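Local coordinates for protein nucleoporin NUP82 (Chaetomium thermophilum, PDB 5CWW) that probably serves as a structural component of the nuclear pore complex and as a docking partner for transiently associated nuclear transport factors, at residues D391-G396 / F492-T497; S498-Y503 / S514-V519. All coordinates share one frame; numbering follows the deposited sequence.

Contact 1: D391-G396 / F492-T497; sequences DIYVIG and FSEDAT
Across the junction between two successive blades of the beta-propeller domain, Phe-492 on strand 491-494 meets Asp-391 and Tyr-393 on strand 389-395. The two short strands belong to different sheets and run in roughly the same direction, their axes 28° apart and 7.6 Å from each other at the closest point. Phe-492 N donates to Asp-391 OD2 over 2.7 Å in an almost straight bond (174° at the hydrogen), meeting the oxygen on its anti side but well out of the carboxylate plane. The other oxygen, OD1, accepts the N-H of Ile-392 in a more bent bond, and the two amides together restrain the rotation of the carboxylate. Arg-47 adds a salt bridge to OD2 and also binds Phe-492 O, a placement that would favour the ionised form of this buried acid.

In a propeller, adjoining blades pack face against face, and within these segments the apolar packing centres on the Phe-492 ring, whose CD2 presses on Tyr-393 CB at 3.3 Å and lies 3.9 Å from Asp-391 CB. Strand 427-432, the neighbour of 389-395 in its blade, contributes Cys-429 and Leu-431 against the same ring. The two aromatic rings meet obliquely, with centroids 5.9 Å apart and planes at 47°. The Tyr-393 side chain, its CG anti to the backbone N, crosses the extended side chain of Glu-494 at about a right angle, with Tyr-393 OH 3.4 Å from Glu-494 CG, while that same hydroxyl is hydrogen-bonded to Pro-499 O.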
loop_
_atom_site.group_PDB
_atom_site.type_symbol
_atom_site.label_atom_id
_atom_site.label_comp_id
_atom_site.label_asym_id
_atom_site.label_seq_id
_atom_site.Cartn_x
_atom_site.Cartn_y
_atom_site.Cartn_z
ATOM N N ASP B 391 5.105 -0.305 7.451
ATOM C CA ASP B 391 4.993 0.815 6.525
ATOM C C ASP B 391 5.934 0.662 5.341
ATOM O O ASP B 391 6.902 -0.096 5.388
ATOM C CB ASP B 391 5.283 2.137 7.237
ATOM C CG ASP B 391 4.561 3.315 6.601
ATOM O OD1 ASP B 391 4.023 3.164 5.484
ATOM O OD2 ASP B 391 4.540 4.403 7.214
ATOM N N ILE B 392 5.627 1.391 4.275
ATOM C CA ILE B 392 6.454 1.406 3.080
ATOM C C ILE B 392 6.524 2.834 2.556
ATOM O O ILE B 392 5.532 3.563 2.581
ATOM C CB ILE B 392 5.909 0.457 1.990
ATOM C CG1 ILE B 392 6.823 0.474 0.761
ATOM C CG2 ILE B 392 4.467 0.825 1.620
ATOM C CD1 ILE B 392 6.530 -0.619 -0.245
ATOM N N TYR B 393 7.707 3.230 2.100
ATOM C CA TYR B 393 7.931 4.575 1.586
ATOM C C TYR B 393 8.877 4.511 0.399
ATOM O O TYR B 393 10.011 4.050 0.526
ATOM C CB TYR B 393 8.496 5.484 2.676
ATOM C CG TYR B 393 8.912 6.849 2.180
ATOM C CD1 TYR B 393 7.964 7.798 1.826
ATOM C CD2 TYR B 393 10.253 7.190 2.076
ATOM C CE1 TYR B 393 8.341 9.049 1.375
ATOM C CE2 TYR B 393 10.640 8.438 1.628
ATOM C CZ TYR B 393 9.680 9.364 1.279
ATOM O OH TYR B 393 10.064 10.604 0.832
ATOM N N VAL B 394 8.397 4.957 -0.756
ATOM C CA VAL B 394 9.140 4.815 -1.999
ATOM C C VAL B 394 9.515 6.165 -2.589
ATOM O O VAL B 394 8.662 7.016 -2.823
ATOM C CB VAL B 394 8.335 4.024 -3.041
ATOM C CG1 VAL B 394 9.155 3.822 -4.316
ATOM C CG2 VAL B 394 7.916 2.680 -2.465
ATOM N N ILE B 395 10.809 6.347 -2.823
ATOM C CA ILE B 395 11.313 7.525 -3.509
ATOM C C ILE B 395 11.515 7.158 -4.971
ATOM O O ILE B 395 12.415 6.388 -5.309
ATOM C CB ILE B 395 12.627 8.023 -2.891
ATOM C CG1 ILE B 395 12.455 8.226 -1.384
ATOM C CG2 ILE B 395 13.062 9.325 -3.552
ATOM C CD1 ILE B 395 13.751 8.373 -0.634
ATOM N N GLY B 396 10.667 7.701 -5.836
ATOM C CA GLY B 396 10.702 7.353 -7.242
ATOM C C GLY B 396 11.967 7.832 -7.924
ATOM O O GLY B 396 12.551 8.845 -7.536
ATOM N N PHE B 492 6.255 6.029 8.418
ATOM C CA PHE B 492 7.094 6.916 7.617
ATOM C C PHE B 492 6.411 8.271 7.432
ATOM O O PHE B 492 5.183 8.357 7.409
ATOM C CB PHE B 492 7.386 6.304 6.243
ATOM C CG PHE B 492 8.501 5.295 6.236
ATOM C CD1 PHE B 492 9.723 5.575 6.826
ATOM C CD2 PHE B 492 8.328 4.063 5.620
ATOM C CE1 PHE B 492 10.750 4.644 6.808
ATOM C CE2 PHE B 492 9.351 3.131 5.597
ATOM C CZ PHE B 492 10.566 3.423 6.192
ATOM N N SER B 493 7.217 9.320 7.304
ATOM C CA SER B 493 6.727 10.640 6.916
ATOM C C SER B 493 7.733 11.291 5.979
ATOM O O SER B 493 8.937 11.206 6.210
ATOM C CB SER B 493 6.508 11.530 8.138
ATOM O OG SER B 493 5.625 10.928 9.063
ATOM N N GLU B 494 7.247 11.953 4.935
ATOM C CA GLU B 494 8.137 12.603 3.981
ATOM C C GLU B 494 8.647 13.929 4.535
ATOM O O GLU B 494 7.968 14.587 5.323
ATOM C CB GLU B 494 7.432 12.826 2.640
ATOM C CG GLU B 494 8.333 13.455 1.577
ATOM C CD GLU B 494 7.681 13.533 0.209
ATOM O OE1 GLU B 494 6.529 13.069 0.063
ATOM O OE2 GLU B 494 8.327 14.062 -0.723
ATOM N N ASP B 495 9.852 14.309 4.120
ATOM C CA ASP B 495 10.423 15.603 4.473
ATOM C C ASP B 495 10.062 16.637 3.412
ATOM O O ASP B 495 10.173 16.375 2.214
ATOM C CB ASP B 495 11.940 15.501 4.621
ATOM C CG ASP B 495 12.580 16.825 4.988
ATOM O OD1 ASP B 495 12.902 17.604 4.067
ATOM O OD2 ASP B 495 12.763 17.082 6.196
ATOM N N ALA B 496 9.629 17.809 3.861
ATOM C CA ALA B 496 9.151 18.858 2.967
ATOM C C ALA B 496 10.235 19.431 2.054
ATOM O O ALA B 496 9.925 19.956 0.985
ATOM C CB ALA B 496 8.528 19.978 3.783
ATOM N N THR B 497 11.496 19.335 2.467
ATOM C CA THR B 497 12.585 19.990 1.739
ATOM C C THR B 497 13.297 19.062 0.755
ATOM O O THR B 497 13.906 19.526 -0.206
ATOM C CB THR B 497 13.642 20.571 2.703
ATOM O OG1 THR B 497 14.411 19.508 3.283
ATOM C CG2 THR B 497 12.978 21.385 3.808
#

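Contact 2: S498-Y503 / S514-V519; sequences SPYSFY and SLTPWV
Tyr-500 meets Leu-515, Thr-516 and Val-519 where a beta-hairpin gives way to a helix. Its carbonyl O accepts the N-H of Leu-515 at 2.8 Å, 167° at the hydrogen. The tightly packed side lies around the Tyr-500 ring; with CG anti to the carbonyl carbon (chi1 -66°), the side chain is directed to the start of helix 518-526. Val-519 CG2 sits over one face as a CH-pi contact, 4.2 Å from the centroid and offset toward the rim, and Thr-516 CG2 approaches Tyr-500 CB to 3.6 Å. Farther along the strand, Leu-515 CG meets the edge of the Phe-502 ring at CE1, 4.0 Å away. Ile-427 and Ile-395, from the preceding blade, also touch both Tyr-500 and Leu-515, while Tyr-500 OH takes a hydrogen bond from Leu-423 N.

Strands 501-506 and 509-514 form an antiparallel hairpin inside one propeller blade, and Ser-501 with Ser-514 is a non-hydrogen-bonded pair in it, CA to CA 4.1 Å. Here the contact is polar and more loosely held, although both serines are buried. Ser-514 OG donates to Ser-501 OG in a weak bond of 3.2 Å, and Ser-501 OG has another partner in Tyr-512 OH. With OG anti to its backbone N (chi1 172°), Ser-514 turns its hydroxyl to the chain that follows: it accepts from Thr-516 N, making an ST turn, and from Thr-516 OG1 at 3.0 Å. Thr-516 is partly exposed, and solvent reaches the next residue, Pro-517, which follows a cis peptide bond and occupies the N-cap position of helix 518-526.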
loop_
_atom_site.group_PDB
_atom_site.type_symbol
_atom_site.label_atom_id
_atom_site.label_comp_id
_atom_site.label_asym_id
_atom_site.label_seq_id
_atom_site.Cartn_x
_atom_site.Cartn_y
_atom_site.Cartn_z
ATOM N N SER B 498 13.225 17.757 0.998
ATOM C CA SER B 498 13.884 16.786 0.127
ATOM C C SER B 498 13.198 15.422 0.166
ATOM O O SER B 498 12.852 14.939 1.241
ATOM C CB SER B 498 15.349 16.626 0.525
ATOM O OG SER B 498 15.932 15.528 -0.150
ATOM N N PRO B 499 13.006 14.787 -1.005
ATOM C CA PRO B 499 12.410 13.445 -0.986
ATOM C C PRO B 499 13.343 12.408 -0.366
ATOM O O PRO B 499 12.881 11.363 0.100
ATOM C CB PRO B 499 12.175 13.130 -2.470
ATOM C CG PRO B 499 12.410 14.408 -3.210
ATOM C CD PRO B 499 13.335 15.219 -2.373
ATOM N N TYR B 500 14.641 12.703 -0.362
ATOM C CA TYR B 500 15.644 11.740 0.076
ATOM C C TYR B 500 15.893 11.828 1.574
ATOM O O TYR B 500 16.769 11.149 2.106
ATOM C CB TYR B 500 16.941 11.946 -0.709
ATOM C CG TYR B 500 16.760 11.620 -2.171
ATOM C CD1 TYR B 500 16.718 10.301 -2.604
ATOM C CD2 TYR B 500 16.596 12.624 -3.112
ATOM C CE1 TYR B 500 16.533 9.993 -3.939
ATOM C CE2 TYR B 500 16.412 12.327 -4.449
ATOM C CZ TYR B 500 16.381 11.009 -4.857
ATOM O OH TYR B 500 16.195 10.707 -6.187
ATOM N N SER B 501 15.115 12.667 2.249
ATOM C CA SER B 501 15.044 12.650 3.702
ATOM C C SER B 501 13.627 12.287 4.118
ATOM O O SER B 501 12.675 12.558 3.390
ATOM C CB SER B 501 15.450 14.006 4.284
ATOM O OG SER B 501 16.824 14.268 4.053
ATOM N N PHE B 502 13.487 11.667 5.283
ATOM C CA PHE B 502 12.172 11.276 5.780
ATOM C C PHE B 502 12.244 10.950 7.266
ATOM O O PHE B 502 13.334 10.881 7.842
ATOM C CB PHE B 502 11.624 10.077 4.993
ATOM C CG PHE B 502 12.585 8.926 4.885
ATOM C CD1 PHE B 502 13.547 8.899 3.889
ATOM C CD2 PHE B 502 12.515 7.863 5.772
ATOM C CE1 PHE B 502 14.429 7.838 3.785
ATOM C CE2 PHE B 502 13.391 6.800 5.673
ATOM C CZ PHE B 502 14.351 6.789 4.679
ATOM N N TYR B 503 11.080 10.759 7.880
ATOM C CA TYR B 503 10.996 10.537 9.319
ATOM C C TYR B 503 10.355 9.201 9.671
ATOM O O TYR B 503 9.577 8.649 8.900
ATOM C CB TYR B 503 10.212 11.669 9.975
ATOM C CG TYR B 503 10.788 13.021 9.665
ATOM C CD1 TYR B 503 11.820 13.542 10.428
ATOM C CD2 TYR B 503 10.305 13.779 8.607
ATOM C CE1 TYR B 503 12.360 14.773 10.147
ATOM C CE2 TYR B 503 10.840 15.021 8.318
ATOM C CZ TYR B 503 11.868 15.513 9.095
ATOM O OH TYR B 503 12.413 16.746 8.821
ATOM N N SER B 514 18.240 10.455 6.375
ATOM C CA SER B 514 18.563 11.026 5.072
ATOM C C SER B 514 19.498 10.142 4.258
ATOM O O SER B 514 20.457 9.581 4.788
ATOM C CB SER B 514 19.197 12.399 5.229
ATOM O OG SER B 514 19.661 12.850 3.970
ATOM N N LEU B 515 19.214 10.045 2.963
ATOM C CA LEU B 515 20.005 9.231 2.046
ATOM C C LEU B 515 20.979 10.076 1.231
ATOM O O LEU B 515 21.716 9.548 0.400
ATOM C CB LEU B 515 19.082 8.451 1.109
ATOM C CG LEU B 515 17.935 7.718 1.805
ATOM C CD1 LEU B 515 17.120 6.915 0.800
ATOM C CD2 LEU B 515 18.455 6.821 2.918
ATOM N N THR B 516 20.977 11.384 1.468
ATOM C CA THR B 516 21.955 12.274 0.851
ATOM C C THR B 516 23.145 12.441 1.788
ATOM O O THR B 516 22.994 12.321 3.002
ATOM C CB THR B 516 21.358 13.659 0.537
ATOM O OG1 THR B 516 21.004 14.319 1.759
ATOM C CG2 THR B 516 20.127 13.529 -0.347
ATOM N N PRO B 517 24.338 12.721 1.233
ATOM C CA PRO B 517 24.629 12.871 -0.197
ATOM C C PRO B 517 24.898 11.542 -0.903
ATOM O O PRO B 517 25.274 11.546 -2.075
ATOM C CB PRO B 517 25.883 13.747 -0.200
ATOM C CG PRO B 517 26.584 13.378 1.050
ATOM C CD PRO B 517 25.504 13.081 2.061
ATOM N N TRP B 518 24.708 10.428 -0.203
ATOM C CA TRP B 518 25.065 9.121 -0.748
ATOM C C TRP B 518 24.365 8.806 -2.069
ATOM O O TRP B 518 24.971 8.210 -2.961
ATOM C CB TRP B 518 24.751 8.018 0.262
ATOM C CG TRP B 518 24.801 6.663 -0.356
ATOM C CD1 TRP B 518 25.905 5.890 -0.554
ATOM C CD2 TRP B 518 23.691 5.921 -0.876
ATOM N NE1 TRP B 518 25.552 4.710 -1.165
ATOM C CE2 TRP B 518 24.198 4.707 -1.375
ATOM C CE3 TRP B 518 22.319 6.168 -0.968
ATOM C CZ2 TRP B 518 23.379 3.739 -1.954
ATOM C CZ3 TRP B 518 21.508 5.207 -1.541
ATOM C CH2 TRP B 518 22.040 4.008 -2.026
ATOM N N VAL B 519 23.099 9.193 -2.197
ATOM C CA VAL B 519 22.351 8.923 -3.422
ATOM C C VAL B 519 22.905 9.745 -4.581
ATOM O O VAL B 519 22.881 9.310 -5.732
ATOM C CB VAL B 519 20.838 9.222 -3.267
ATOM C CG1 VAL B 519 20.191 8.230 -2.323
ATOM C CG2 VAL B 519 20.602 10.655 -2.801
#

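In the fold
Both contacts are largely buried, with an exposed edge at Glu-494 in contact 1 and a partly exposed one at Thr-516 in contact 2; contact 1 lies nearer the chain centre, about 7 Å from it against about 16 Å. Contact 1 joins two blades; contact 2 lies mainly within the second, tying its hairpin to the start of helix 518-526. Their chemistry differs: a buried carboxylate and arginine accompany aromatic packing in the first, whereas serine and threonine hydroxyls, a main-chain bond and aliphatic groups set against the Tyr-500 and Phe-502 rings make up the second. Strands 491-494 and 501-506 are sheet neighbours, and the Phe-502 ring meets both Tyr-393 and Phe-492, carrying contact 2 into the interface between blades.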